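Local structure of haloacid dehalogenase domain protein hydrolase (Planctomyces limnophilus, 4OVY) at residues L190-E193 and K198-L201; Y54-F59 and K97-L102; S22-G27 and S35-T40; I256-D261 and A267-S272. The protein probably acts as a metal-dependent hydrolase of the haloacid dehalogenase superfamily, possibly a phosphatase, and binds calcium in the crystal. All blocks are in the same frame, centred on the assembly; numbering follows the deposited sequence.

Interaction 1. Residues L190-E193 and K198-L201; sequences LKYE and KPVL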
loop_
_atom_site.group_PDB
_atom_site.type_symbol
_atom_site.label_atom_id
_atom_site.label_comp_id
_atom_site.label_asym_id
_atom_site.label_seq_id
_atom_site.Cartn_x
_atom_site.Cartn_y
_atom_site.Cartn_z
ATOM N N LEU A 190 -10.254 -5.818 -8.400
ATOM C CA LEU A 190 -11.046 -6.715 -7.568
ATOM C C LEU A 190 -12.451 -6.172 -7.371
ATOM O O LEU A 190 -12.681 -4.974 -7.470
ATOM C CB LEU A 190 -10.393 -6.876 -6.198
ATOM C CG LEU A 190 -9.004 -7.512 -6.180
ATOM C CD1 LEU A 190 -8.437 -7.467 -4.766
ATOM C CD2 LEU A 190 -9.052 -8.940 -6.711
ATOM N N LYS A 191 -13.378 -7.073 -7.069
ATOM C CA LYS A 191 -14.755 -6.713 -6.734
ATOM C C LYS A 191 -15.129 -7.443 -5.443
ATOM O O LYS A 191 -14.814 -8.621 -5.292
ATOM C CB LYS A 191 -15.682 -7.132 -7.879
ATOM C CG LYS A 191 -17.170 -6.988 -7.599
ATOM C CD LYS A 191 -18.032 -7.548 -8.734
ATOM C CE LYS A 191 -17.872 -9.058 -8.897
ATOM N NZ LYS A 191 -18.828 -9.666 -9.872
ATOM N N TYR A 192 -15.786 -6.743 -4.523
ATOM C CA TYR A 192 -16.272 -7.335 -3.275
ATOM C C TYR A 192 -17.645 -7.950 -3.482
ATOM O O TYR A 192 -18.537 -7.312 -4.041
ATOM C CB TYR A 192 -16.378 -6.258 -2.197
ATOM C CG TYR A 192 -16.915 -6.707 -0.855
ATOM C CD1 TYR A 192 -16.100 -7.368 0.056
ATOM C CD2 TYR A 192 -18.231 -6.435 -0.476
ATOM C CE1 TYR A 192 -16.584 -7.757 1.300
ATOM C CE2 TYR A 192 -18.716 -6.825 0.761
ATOM C CZ TYR A 192 -17.883 -7.485 1.646
ATOM O OH TYR A 192 -18.362 -7.871 2.882
ATOM N N GLU A 193 -17.827 -9.177 -3.012
ATOM C CA GLU A 193 -19.162 -9.770 -2.942
ATOM C C GLU A 193 -19.209 -10.837 -1.860
ATOM O O GLU A 193 -18.186 -11.146 -1.245
ATOM C CB GLU A 193 -19.593 -10.343 -4.297
ATOM C CG GLU A 193 -18.734 -11.475 -4.815
ATOM C CD GLU A 193 -19.203 -12.015 -6.160
ATOM O OE1 GLU A 193 -19.707 -11.237 -6.999
ATOM O OE2 GLU A 193 -19.058 -13.232 -6.383
ATOM N N LYS A 198 -20.224 -15.741 2.540
ATOM C CA LYS A 198 -18.828 -15.483 2.892
ATOM C C LYS A 198 -18.322 -14.261 2.114
ATOM O O LYS A 198 -18.358 -14.265 0.887
ATOM C CB LYS A 198 -17.992 -16.718 2.557
ATOM C CG LYS A 198 -16.482 -16.556 2.614
ATOM C CD LYS A 198 -15.811 -17.912 2.409
ATOM C CE LYS A 198 -14.407 -17.780 1.850
ATOM N NZ LYS A 198 -13.517 -17.006 2.753
ATOM N N PRO A 199 -17.844 -13.215 2.820
ATOM C CA PRO A 199 -17.268 -12.077 2.094
ATOM C C PRO A 199 -15.960 -12.432 1.384
ATOM O O PRO A 199 -15.045 -12.990 1.999
ATOM C CB PRO A 199 -17.024 -11.035 3.197
ATOM C CG PRO A 199 -17.877 -11.464 4.345
ATOM C CD PRO A 199 -17.907 -12.958 4.268
ATOM N N VAL A 200 -15.881 -12.111 0.096
ATOM C CA VAL A 200 -14.709 -12.432 -0.713
ATOM C C VAL A 200 -14.360 -11.281 -1.647
ATOM O O VAL A 200 -15.194 -10.408 -1.920
ATOM C CB VAL A 200 -14.917 -13.699 -1.575
ATOM C CG1 VAL A 200 -15.261 -14.908 -0.712
ATOM C CG2 VAL A 200 -15.989 -13.477 -2.638
ATOM N N LEU A 201 -13.121 -11.284 -2.124
ATOM C CA LEU A 201 -12.710 -10.422 -3.227
ATOM C C LEU A 201 -12.527 -11.300 -4.450
ATOM O O LEU A 201 -11.839 -12.327 -4.386
ATOM C CB LEU A 201 -11.405 -9.686 -2.931
ATOM C CG LEU A 201 -11.443 -8.446 -2.025
ATOM C CD1 LEU A 201 -12.519 -7.444 -2.440
ATOM C CD2 LEU A 201 -11.612 -8.831 -0.571
#
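Tyr192 and Leu201 face each other across the outer part of a beta hairpin, strand 183-195 turning back into strand 198-204, where the two short segments run antiparallel with axes 5.0 Å apart. The close side is the one carrying Leu190, Tyr192 and Leu201. Leu201 CD1 lies at the edge of the tyrosine ring, near its plane, and sits 4.0 Å from Tyr192 CB, while Leu190 crosses Leu201 at about a right angle, reaching its CB with CD1. With its CG anti to the backbone N (chi1 178°), Tyr192 sends its ring along the hairpin beside Pro199, both side chains pointing the same way. The second subunit packs on this face: Tyr244 of that subunit meets Leu201, Pro217 meets Tyr192, and Glu243 of that subunit is hydrogen-bonded to the Tyr192 hydroxyl. The other face is more open toward solvent on the side of the exposed Lys191. Glu193 and Val200 meet there through aliphatic carbon, CG to CG2 at 4.0 Å. Glu193 OE2 pairs with Arg195 in a salt bridge, and Glu193 OE1 makes a weak, long one of 3.4 Å with Lys191 NZ. Between the faces the backbone of Glu193 and Val200 forms a hydrogen-bonded pair. Glu193 N reaches Val200 O at 3.1 Å, and the return bond is shorter, Val200 N to Glu193 O at 2.8 Å. At the hairpin's end Pro199 CB comes within 3.4 Å of Tyr192 OH.

Interaction 2. Residues Y54-F59 and K97-L102; sequences YVQLAF and KGLTEL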
loop_
_atom_site.group_PDB
_atom_site.type_symbol
_atom_site.label_atom_id
_atom_site.label_comp_id
_atom_site.label_asym_id
_atom_site.label_seq_id
_atom_site.Cartn_x
_atom_site.Cartn_y
_atom_site.Cartn_z
ATOM N N TYR A 54 11.067 -15.101 -16.675
ATOM C CA TYR A 54 10.462 -14.658 -15.421
ATOM C C TYR A 54 9.699 -15.842 -14.850
ATOM O O TYR A 54 9.017 -16.562 -15.594
ATOM C CB TYR A 54 9.521 -13.463 -15.643
ATOM C CG TYR A 54 10.164 -12.261 -16.321
ATOM C CD1 TYR A 54 11.381 -11.750 -15.871
ATOM C CD2 TYR A 54 9.546 -11.622 -17.399
ATOM C CE1 TYR A 54 11.967 -10.653 -16.477
ATOM C CE2 TYR A 54 10.128 -10.517 -18.007
ATOM C CZ TYR A 54 11.343 -10.037 -17.543
ATOM O OH TYR A 54 11.947 -8.944 -18.139
ATOM N N VAL A 55 9.818 -16.067 -13.542
ATOM C CA VAL A 55 9.181 -17.229 -12.933
ATOM C C VAL A 55 7.662 -17.196 -13.127
ATOM O O VAL A 55 7.046 -18.237 -13.345
ATOM C CB VAL A 55 9.526 -17.366 -11.433
ATOM C CG1 VAL A 55 8.744 -18.510 -10.800
ATOM C CG2 VAL A 55 11.025 -17.602 -11.258
ATOM N N GLN A 56 7.057 -16.010 -13.053
ATOM C CA GLN A 56 5.623 -15.902 -13.292
ATOM C C GLN A 56 5.249 -16.284 -14.728
ATOM O O GLN A 56 4.146 -16.771 -14.955
ATOM C CB GLN A 56 5.077 -14.521 -12.945
ATOM C CG GLN A 56 3.557 -14.451 -12.999
ATOM C CD GLN A 56 3.010 -13.097 -12.617
ATOM O OE1 GLN A 56 3.681 -12.309 -11.963
ATOM N NE2 GLN A 56 1.778 -12.828 -13.015
ATOM N N LEU A 57 6.148 -16.069 -15.684
ATOM C CA LEU A 57 5.890 -16.515 -17.061
ATOM C C LEU A 57 5.879 -18.046 -17.134
ATOM O O LEU A 57 5.015 -18.631 -17.806
ATOM C CB LEU A 57 6.884 -15.894 -18.048
ATOM C CG LEU A 57 6.614 -16.153 -19.537
ATOM C CD1 LEU A 57 5.197 -15.760 -19.934
ATOM C CD2 LEU A 57 7.641 -15.419 -20.388
ATOM N N ALA A 58 6.806 -18.696 -16.421
ATOM C CA ALA A 58 6.797 -20.160 -16.301
ATOM C C ALA A 58 5.459 -20.648 -15.725
ATOM O O ALA A 58 4.875 -21.608 -16.221
ATOM C CB ALA A 58 7.961 -20.648 -15.441
ATOM N N PHE A 59 4.988 -19.981 -14.672
ATOM C CA PHE A 59 3.686 -20.280 -14.063
ATOM C C PHE A 59 2.560 -20.127 -15.086
ATOM O O PHE A 59 1.745 -21.035 -15.259
ATOM C CB PHE A 59 3.474 -19.366 -12.843
ATOM C CG PHE A 59 2.061 -19.302 -12.335
ATOM C CD1 PHE A 59 1.554 -20.302 -11.512
ATOM C CD2 PHE A 59 1.255 -18.206 -12.622
ATOM C CE1 PHE A 59 0.263 -20.229 -11.013
ATOM C CE2 PHE A 59 -0.038 -18.130 -12.133
ATOM C CZ PHE A 59 -0.540 -19.141 -11.330
ATOM N N LYS A 97 3.306 -5.695 -18.721
ATOM C CA LYS A 97 1.898 -5.535 -19.089
ATOM C C LYS A 97 1.337 -6.841 -19.645
ATOM O O LYS A 97 0.307 -7.310 -19.184
ATOM C CB LYS A 97 1.726 -4.403 -20.097
ATOM C CG LYS A 97 0.280 -4.019 -20.355
ATOM C CD LYS A 97 0.213 -2.750 -21.194
ATOM C CE LYS A 97 -1.149 -2.086 -21.137
ATOM N NZ LYS A 97 -2.086 -2.725 -22.089
ATOM N N GLY A 98 2.034 -7.426 -20.619
ATOM C CA GLY A 98 1.591 -8.674 -21.256
ATOM C C GLY A 98 1.490 -9.841 -20.284
ATOM O O GLY A 98 0.566 -10.651 -20.352
ATOM N N LEU A 99 2.453 -9.934 -19.380
ATOM C CA LEU A 99 2.445 -10.974 -18.355
ATOM C C LEU A 99 1.227 -10.875 -17.420
ATOM O O LEU A 99 0.573 -11.881 -17.125
ATOM C CB LEU A 99 3.749 -10.902 -17.553
ATOM C CG LEU A 99 3.887 -11.817 -16.337
ATOM C CD1 LEU A 99 3.813 -13.274 -16.760
ATOM C CD2 LEU A 99 5.201 -11.517 -15.619
ATOM N N THR A 100 0.912 -9.668 -16.960
ATOM C CA THR A 100 -0.252 -9.491 -16.108
ATOM C C THR A 100 -1.553 -9.663 -16.916
ATOM O O THR A 100 -2.500 -10.251 -16.410
ATOM C CB THR A 100 -0.189 -8.172 -15.302
ATOM O OG1 THR A 100 0.776 -8.323 -14.254
ATOM C CG2 THR A 100 -1.521 -7.833 -14.649
ATOM N N GLU A 101 -1.587 -9.207 -18.169
ATOM C CA GLU A 101 -2.755 -9.459 -19.024
ATOM C C GLU A 101 -3.005 -10.956 -19.252
ATOM O O GLU A 101 -4.153 -11.401 -19.260
ATOM C CB GLU A 101 -2.628 -8.740 -20.369
ATOM C CG GLU A 101 -2.792 -7.235 -20.250
ATOM C CD GLU A 101 -2.543 -6.491 -21.549
ATOM O OE1 GLU A 101 -1.707 -6.930 -22.364
ATOM O OE2 GLU A 101 -3.179 -5.444 -21.742
ATOM N N LEU A 102 -1.934 -11.722 -19.444
ATOM C CA LEU A 102 -2.051 -13.161 -19.646
ATOM C C LEU A 102 -2.593 -13.828 -18.379
ATOM O O LEU A 102 -3.474 -14.690 -18.447
ATOM C CB LEU A 102 -0.696 -13.754 -20.042
ATOM C CG LEU A 102 -0.593 -15.266 -20.227
ATOM C CD1 LEU A 102 -1.582 -15.746 -21.274
ATOM C CD2 LEU A 102 0.827 -15.659 -20.612
HETATM O O HOH W 1 0.020 -10.623 -12.770
#
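Gln56 NE2 is held twice, by a water that accepts from it at 2.8 Å and by Thr103 OG1, and its amide is laid against the side chain of Leu99. The same water donates to Thr100 OG1, also at 2.8 Å, and so adds a second link to the direct bond with Thr103 of helix 95-106. The other end of the amide is fixed as well: Gln56 OE1 accepts from the backbone N of Gly164. With partners on both oxygen and nitrogen, the buried amide has its flip state set, and its polar atoms are satisfied. Its chain leaves the helix with CG anti to the backbone N (chi1 -172°) and then runs extended, which carries the amide obliquely across the isobutyl group of Leu99. Leu99 is the main apolar piece, and its two methyls divide the work. CD2 lies 4.0 Å from Gln56 CB, whereas CD1 enters beside the backbone of the neighbouring helix, 3.8 Å from Leu57 N and 3.9 Å from Gln56 CG. One turn after Leu99, Leu102 CD2 meets Leu57 CD1 at a looser 4.4 Å. The two short axes pass 10.4 Å apart and cross at 32°, with Leu99 between them. Leu99 lies about 6 Å, side chain to side chain, from the calcium ligand Asp44. Both helices belong to the helical insert between strands 38-41 and 156-161, consistent with the C1 cap that covers the active site in haloacid dehalogenase relatives.

Interaction 3. Residues S22-G27 and S35-T40; sequences SVTTEG and SERIVT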
loop_
_atom_site.group_PDB
_atom_site.type_symbol
_atom_site.label_atom_id
_atom_site.label_comp_id
_atom_site.label_asym_id
_atom_site.label_seq_id
_atom_site.Cartn_x
_atom_site.Cartn_y
_atom_site.Cartn_z
ATOM N N SER A 22 26.051 5.589 8.023
ATOM C CA SER A 22 25.890 7.033 7.974
ATOM C C SER A 22 24.453 7.468 8.263
ATOM O O SER A 22 24.231 8.450 8.973
ATOM C CB SER A 22 26.321 7.551 6.607
ATOM O OG SER A 22 26.214 8.957 6.558
ATOM N N VAL A 23 23.478 6.737 7.732
ATOM C CA VAL A 23 22.087 7.137 7.916
ATOM C C VAL A 23 21.453 6.635 9.222
ATOM O O VAL A 23 20.368 7.076 9.581
ATOM C CB VAL A 23 21.196 6.749 6.711
ATOM C CG1 VAL A 23 21.751 7.337 5.418
ATOM C CG2 VAL A 23 20.992 5.243 6.622
ATOM N N THR A 24 22.117 5.738 9.945
ATOM C CA THR A 24 21.522 5.191 11.170
ATOM C C THR A 24 22.254 5.539 12.459
ATOM O O THR A 24 21.836 5.101 13.536
ATOM C CB THR A 24 21.377 3.662 11.095
ATOM O OG1 THR A 24 22.671 3.043 11.037
ATOM C CG2 THR A 24 20.540 3.271 9.880
ATOM N N THR A 25 23.323 6.319 12.364
ATOM C CA THR A 25 24.088 6.706 13.547
ATOM C C THR A 25 23.651 8.093 14.010
ATOM O O THR A 25 23.823 9.082 13.291
ATOM C CB THR A 25 25.610 6.694 13.294
ATOM O OG1 THR A 25 25.992 5.452 12.693
ATOM C CG2 THR A 25 26.377 6.850 14.618
ATOM N N GLU A 26 23.082 8.156 15.215
ATOM C CA GLU A 26 22.631 9.422 15.785
ATOM C C GLU A 26 23.766 10.432 15.723
ATOM O O GLU A 26 24.924 10.087 15.964
ATOM C CB GLU A 26 22.138 9.238 17.224
ATOM C CG GLU A 26 20.819 8.479 17.306
ATOM C CD GLU A 26 20.268 8.372 18.717
ATOM O OE1 GLU A 26 20.544 9.267 19.547
ATOM O OE2 GLU A 26 19.545 7.389 18.993
ATOM N N GLY A 27 23.432 11.662 15.341
ATOM C CA GLY A 27 24.408 12.738 15.239
ATOM C C GLY A 27 25.107 12.841 13.894
ATOM O O GLY A 27 25.775 13.834 13.624
ATOM N N SER A 35 11.507 6.023 10.954
ATOM C CA SER A 35 10.273 5.998 10.149
ATOM C C SER A 35 10.489 6.283 8.652
ATOM O O SER A 35 9.643 5.924 7.835
ATOM C CB SER A 35 9.248 6.993 10.711
ATOM O OG SER A 35 9.703 8.328 10.561
ATOM N N GLU A 36 11.601 6.930 8.302
ATOM C CA GLU A 36 11.895 7.285 6.906
ATOM C C GLU A 36 12.809 6.278 6.189
ATOM O O GLU A 36 13.072 6.417 4.989
ATOM C CB GLU A 36 12.521 8.687 6.840
ATOM C CG GLU A 36 11.559 9.818 7.171
ATOM C CD GLU A 36 12.252 11.167 7.317
ATOM O OE1 GLU A 36 13.165 11.492 6.524
ATOM O OE2 GLU A 36 11.882 11.915 8.232
ATOM N N ARG A 37 13.278 5.260 6.909
ATOM C CA ARG A 37 14.217 4.283 6.352
ATOM C C ARG A 37 13.516 3.242 5.482
ATOM O O ARG A 37 13.337 2.090 5.878
ATOM C CB ARG A 37 15.011 3.615 7.471
ATOM C CG ARG A 37 15.857 4.607 8.254
ATOM C CD ARG A 37 16.656 3.926 9.348
ATOM N NE ARG A 37 17.166 4.922 10.277
ATOM C CZ ARG A 37 17.690 4.661 11.467
ATOM N NH1 ARG A 37 17.813 3.410 11.906
ATOM N NH2 ARG A 37 18.094 5.674 12.224
ATOM N N ILE A 38 13.127 3.675 4.290
ATOM C CA ILE A 38 12.432 2.838 3.318
ATOM C C ILE A 38 13.433 2.435 2.252
ATOM O O ILE A 38 14.136 3.295 1.695
ATOM C CB ILE A 38 11.292 3.622 2.624
ATOM C CG1 ILE A 38 10.288 4.172 3.642
ATOM C CG2 ILE A 38 10.605 2.770 1.562
ATOM C CD1 ILE A 38 9.772 3.142 4.616
ATOM N N VAL A 39 13.494 1.137 1.968
ATOM C CA VAL A 39 14.325 0.604 0.890
ATOM C C VAL A 39 13.481 -0.282 -0.022
ATOM O O VAL A 39 12.688 -1.093 0.456
ATOM C CB VAL A 39 15.565 -0.161 1.421
ATOM C CG1 VAL A 39 15.175 -1.292 2.354
ATOM C CG2 VAL A 39 16.403 -0.692 0.269
ATOM N N THR A 40 13.651 -0.104 -1.333
ATOM C CA THR A 40 12.871 -0.831 -2.330
ATOM C C THR A 40 13.759 -1.717 -3.199
ATOM O O THR A 40 14.829 -1.301 -3.655
ATOM C CB THR A 40 12.058 0.120 -3.232
ATOM O OG1 THR A 40 12.923 1.099 -3.823
ATOM C CG2 THR A 40 10.968 0.801 -2.445
HETATM O O HOH W 2 19.025 5.070 14.829
#
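A methyl group sits over the flat face of a guanidinium: Thr24 CG2 lies 3.3 Å above the plane of the Arg37 group, displaced toward its rim, with Arg37 NH1 its closest atom at 3.4 Å. The two side chains cross at about a right angle, the threonine standing over the end of the long arginine. Thr24 can offer its methyl because its hydroxyl is turned the other way, OG1 lying between the backbone N and the carbonyl carbon (chi1 65°) and bonded to Val20 O of its own helix. The extended chain of Arg37 from CG to NE spans the distance from the residues ahead of strand 38-41 to the last turn of helix 11-24. That strand belongs to the central, largely parallel sheet of the haloacid dehalogenase fold, and the calcium ligands Asp42 and Asp44 follow close behind it. Arg37 is itself the centre of an inverse gamma turn, with Ile38 N bonded to Glu36 O at 2.8 Å. Around the rim of the guanidinium every nitrogen has a partner: NE bonds Val32 O, NH1 bonds His153 O, and NH2 donates a hydrogen bond to a water 2.8 Å away that lies in the plane. This water donates in turn to Thr24 O at 3.1 Å, the polar link between the two segments. Val23 O, 3.8 Å from Arg37 NH2, approaches obliquely.

Interaction 4. Residues I256-D261 and A267-S272; sequences IVHHTD and AYDRQS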
loop_
_atom_site.group_PDB
_atom_site.type_symbol
_atom_site.label_atom_id
_atom_site.label_comp_id
_atom_site.label_asym_id
_atom_site.label_seq_id
_atom_site.Cartn_x
_atom_site.Cartn_y
_atom_site.Cartn_z
ATOM N N ILE A 256 22.758 -1.717 -8.634
ATOM C CA ILE A 256 22.340 -2.550 -9.749
ATOM C C ILE A 256 23.018 -3.919 -9.648
ATOM O O ILE A 256 24.238 -4.010 -9.535
ATOM C CB ILE A 256 22.720 -1.903 -11.095
ATOM C CG1 ILE A 256 21.915 -0.619 -11.304
ATOM C CG2 ILE A 256 22.496 -2.885 -12.244
ATOM C CD1 ILE A 256 22.419 0.234 -12.447
ATOM N N VAL A 257 22.219 -4.976 -9.706
ATOM C CA VAL A 257 22.744 -6.336 -9.752
ATOM C C VAL A 257 23.072 -6.676 -11.208
ATOM O O VAL A 257 22.165 -6.791 -12.047
ATOM C CB VAL A 257 21.737 -7.362 -9.187
ATOM C CG1 VAL A 257 22.309 -8.773 -9.243
ATOM C CG2 VAL A 257 21.328 -6.998 -7.769
ATOM N N HIS A 258 24.368 -6.825 -11.491
ATOM C CA HIS A 258 24.868 -7.138 -12.820
ATOM C C HIS A 258 25.172 -8.628 -12.932
ATOM O O HIS A 258 26.022 -9.170 -12.212
ATOM C CB HIS A 258 26.120 -6.299 -13.120
ATOM C CG HIS A 258 26.552 -6.320 -14.556
ATOM N ND1 HIS A 258 27.785 -5.857 -14.967
ATOM C CD2 HIS A 258 25.924 -6.753 -15.674
ATOM C CE1 HIS A 258 27.895 -5.995 -16.276
ATOM N NE2 HIS A 258 26.779 -6.538 -16.731
ATOM N N HIS A 259 24.469 -9.288 -13.841
ATOM C CA HIS A 259 24.599 -10.732 -14.024
ATOM C C HIS A 259 25.768 -11.068 -14.934
ATOM O O HIS A 259 25.632 -11.122 -16.161
ATOM C CB HIS A 259 23.295 -11.292 -14.570
ATOM C CG HIS A 259 22.160 -11.166 -13.608
ATOM N ND1 HIS A 259 21.686 -12.228 -12.872
ATOM C CD2 HIS A 259 21.443 -10.087 -13.215
ATOM C CE1 HIS A 259 20.702 -11.817 -12.093
ATOM N NE2 HIS A 259 20.538 -10.520 -12.279
ATOM N N THR A 260 26.916 -11.295 -14.303
ATOM C CA THR A 260 28.183 -11.508 -14.987
ATOM C C THR A 260 28.708 -12.939 -14.844
ATOM O O THR A 260 29.770 -13.262 -15.388
ATOM C CB THR A 260 29.247 -10.571 -14.394
ATOM O OG1 THR A 260 29.257 -10.712 -12.965
ATOM C CG2 THR A 260 28.953 -9.117 -14.770
ATOM N N ASP A 261 27.971 -13.793 -14.129
ATOM C CA ASP A 261 28.471 -15.108 -13.735
ATOM C C ASP A 261 27.723 -16.243 -14.433
ATOM O O ASP A 261 26.720 -16.740 -13.919
ATOM C CB ASP A 261 28.363 -15.258 -12.210
ATOM C CG ASP A 261 29.196 -16.404 -11.671
ATOM O OD1 ASP A 261 29.505 -17.349 -12.440
ATOM O OD2 ASP A 261 29.537 -16.358 -10.470
ATOM N N ALA A 267 24.855 -15.215 -17.233
ATOM C CA ALA A 267 25.518 -13.986 -17.651
ATOM C C ALA A 267 24.682 -13.352 -18.747
ATOM O O ALA A 267 24.428 -13.975 -19.779
ATOM C CB ALA A 267 26.927 -14.263 -18.139
ATOM N N TYR A 268 24.229 -12.129 -18.503
ATOM C CA TYR A 268 23.429 -11.387 -19.472
ATOM C C TYR A 268 23.346 -9.916 -19.104
ATOM O O TYR A 268 23.428 -9.569 -17.938
ATOM C CB TYR A 268 22.009 -11.950 -19.559
ATOM C CG TYR A 268 21.204 -11.902 -18.264
ATOM C CD1 TYR A 268 21.288 -12.929 -17.339
ATOM C CD2 TYR A 268 20.340 -10.838 -17.992
ATOM C CE1 TYR A 268 20.552 -12.900 -16.166
ATOM C CE2 TYR A 268 19.597 -10.792 -16.821
ATOM C CZ TYR A 268 19.700 -11.832 -15.915
ATOM O OH TYR A 268 18.967 -11.800 -14.761
ATOM N N ASP A 269 23.184 -9.059 -20.102
ATOM C CA ASP A 269 22.826 -7.670 -19.857
ATOM C C ASP A 269 22.099 -7.045 -21.057
ATOM O O ASP A 269 20.859 -7.050 -21.096
ATOM C CB ASP A 269 24.015 -6.806 -19.352
ATOM C CG ASP A 269 25.332 -7.063 -20.084
ATOM O OD1 ASP A 269 25.366 -7.177 -21.329
ATOM O OD2 ASP A 269 26.372 -7.097 -19.392
ATOM N N ARG A 270 22.849 -6.564 -22.042
ATOM C CA ARG A 270 22.288 -5.678 -23.077
ATOM C C ARG A 270 21.423 -6.389 -24.115
ATOM O O ARG A 270 20.576 -5.752 -24.748
ATOM C CB ARG A 270 23.412 -4.906 -23.777
ATOM C CG ARG A 270 24.234 -4.038 -22.830
ATOM C CD ARG A 270 25.179 -3.106 -23.571
ATOM N NE ARG A 270 26.182 -2.521 -22.674
ATOM C CZ ARG A 270 26.034 -1.395 -21.975
ATOM N NH1 ARG A 270 27.018 -0.972 -21.195
ATOM N NH2 ARG A 270 24.922 -0.678 -22.051
ATOM N N GLN A 271 21.630 -7.694 -24.282
ATOM C CA GLN A 271 20.957 -8.474 -25.322
ATOM C C GLN A 271 19.850 -9.380 -24.788
ATOM O O GLN A 271 19.232 -10.109 -25.553
ATOM C CB GLN A 271 21.976 -9.356 -26.059
ATOM C CG GLN A 271 23.219 -8.640 -26.564
ATOM C CD GLN A 271 22.948 -7.799 -27.790
ATOM O OE1 GLN A 271 22.119 -6.889 -27.766
ATOM N NE2 GLN A 271 23.650 -8.099 -28.876
ATOM N N SER A 272 19.593 -9.341 -23.487
ATOM C CA SER A 272 18.711 -10.315 -22.870
ATOM C C SER A 272 17.254 -9.935 -23.076
ATOM O O SER A 272 16.879 -8.797 -22.843
ATOM C CB SER A 272 18.987 -10.415 -21.374
ATOM O OG SER A 272 18.241 -11.475 -20.809
HETATM O O HOH W 3 22.721 -8.053 -15.780
HETATM O O HOH W 4 27.004 -9.963 -18.402
#
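Two different first torsions bring His258 and Asp269 together: the histidine ring swings anti to its own N (chi1 -168°), while the aspartate CG is tucked between its backbone N and carbonyl carbon (chi1 43°). Their bond is short and nearly straight, His258 NE2 to Asp269 OD2 at 2.7 Å. The acceptor lies exactly in the imidazole plane and uses the lone pair facing away from the other carboxylate oxygen. That other oxygen, OD1, takes Arg270 N at 2.7 Å, so the carboxylate is fixed from both ends at the start of a type I turn. Next along the strand, His259 and Tyr268 form an offset stack, centroids 4.4 Å apart and planes 23° apart. The tyrosine hydroxyl rides over the centre of the imidazole, and His259 CB in return sits over the phenol face in a CH-pi contact. The segments are the two arms of a hairpin, strand 253-260 at the core sheet and the loosely paired 267-268. Its backbone is sparingly bonded. His259 O accepts Tyr268 N at 2.9 Å and also a water that donates to Asp269 OD2, while a second water bridges His259 N and Tyr268 O. The stacked pair adjoins the metal site: Tyr268 OH is hydrogen-bonded to Glu50, a calcium-binding residue of this protein, although the ion does not touch it in this chain, and His259 lies about 4 Å, side chain to side chain, from the calcium ligand Asn234. His259 NE2 is bonded to Gly45 O, and ND1 to Glu265.

Overall arrangement
Along the chain the contacts follow in the order 3, 2, 1, 4, each closing before the next opens. Interactions 1, 3 and 4 all reach the one mixed sheet. Interaction 3 leads into strand 38-41 and interaction 4 lies at the end of strand 253-260, their centres about 30 Å apart. Interaction 1 sits in the hairpin reaching into the second subunit, on the opposite side of the chain's centre from interaction 4, their centres about 42 Å apart. Interaction 2 joins two helices of the insert after strand 38-41. Interactions 2 and 4, centres about 21 Å and nearest atoms about 7 Å apart, lie near the calcium site, whereas 1 and 3 lie away from the annotated sites, 1 at the subunit interface.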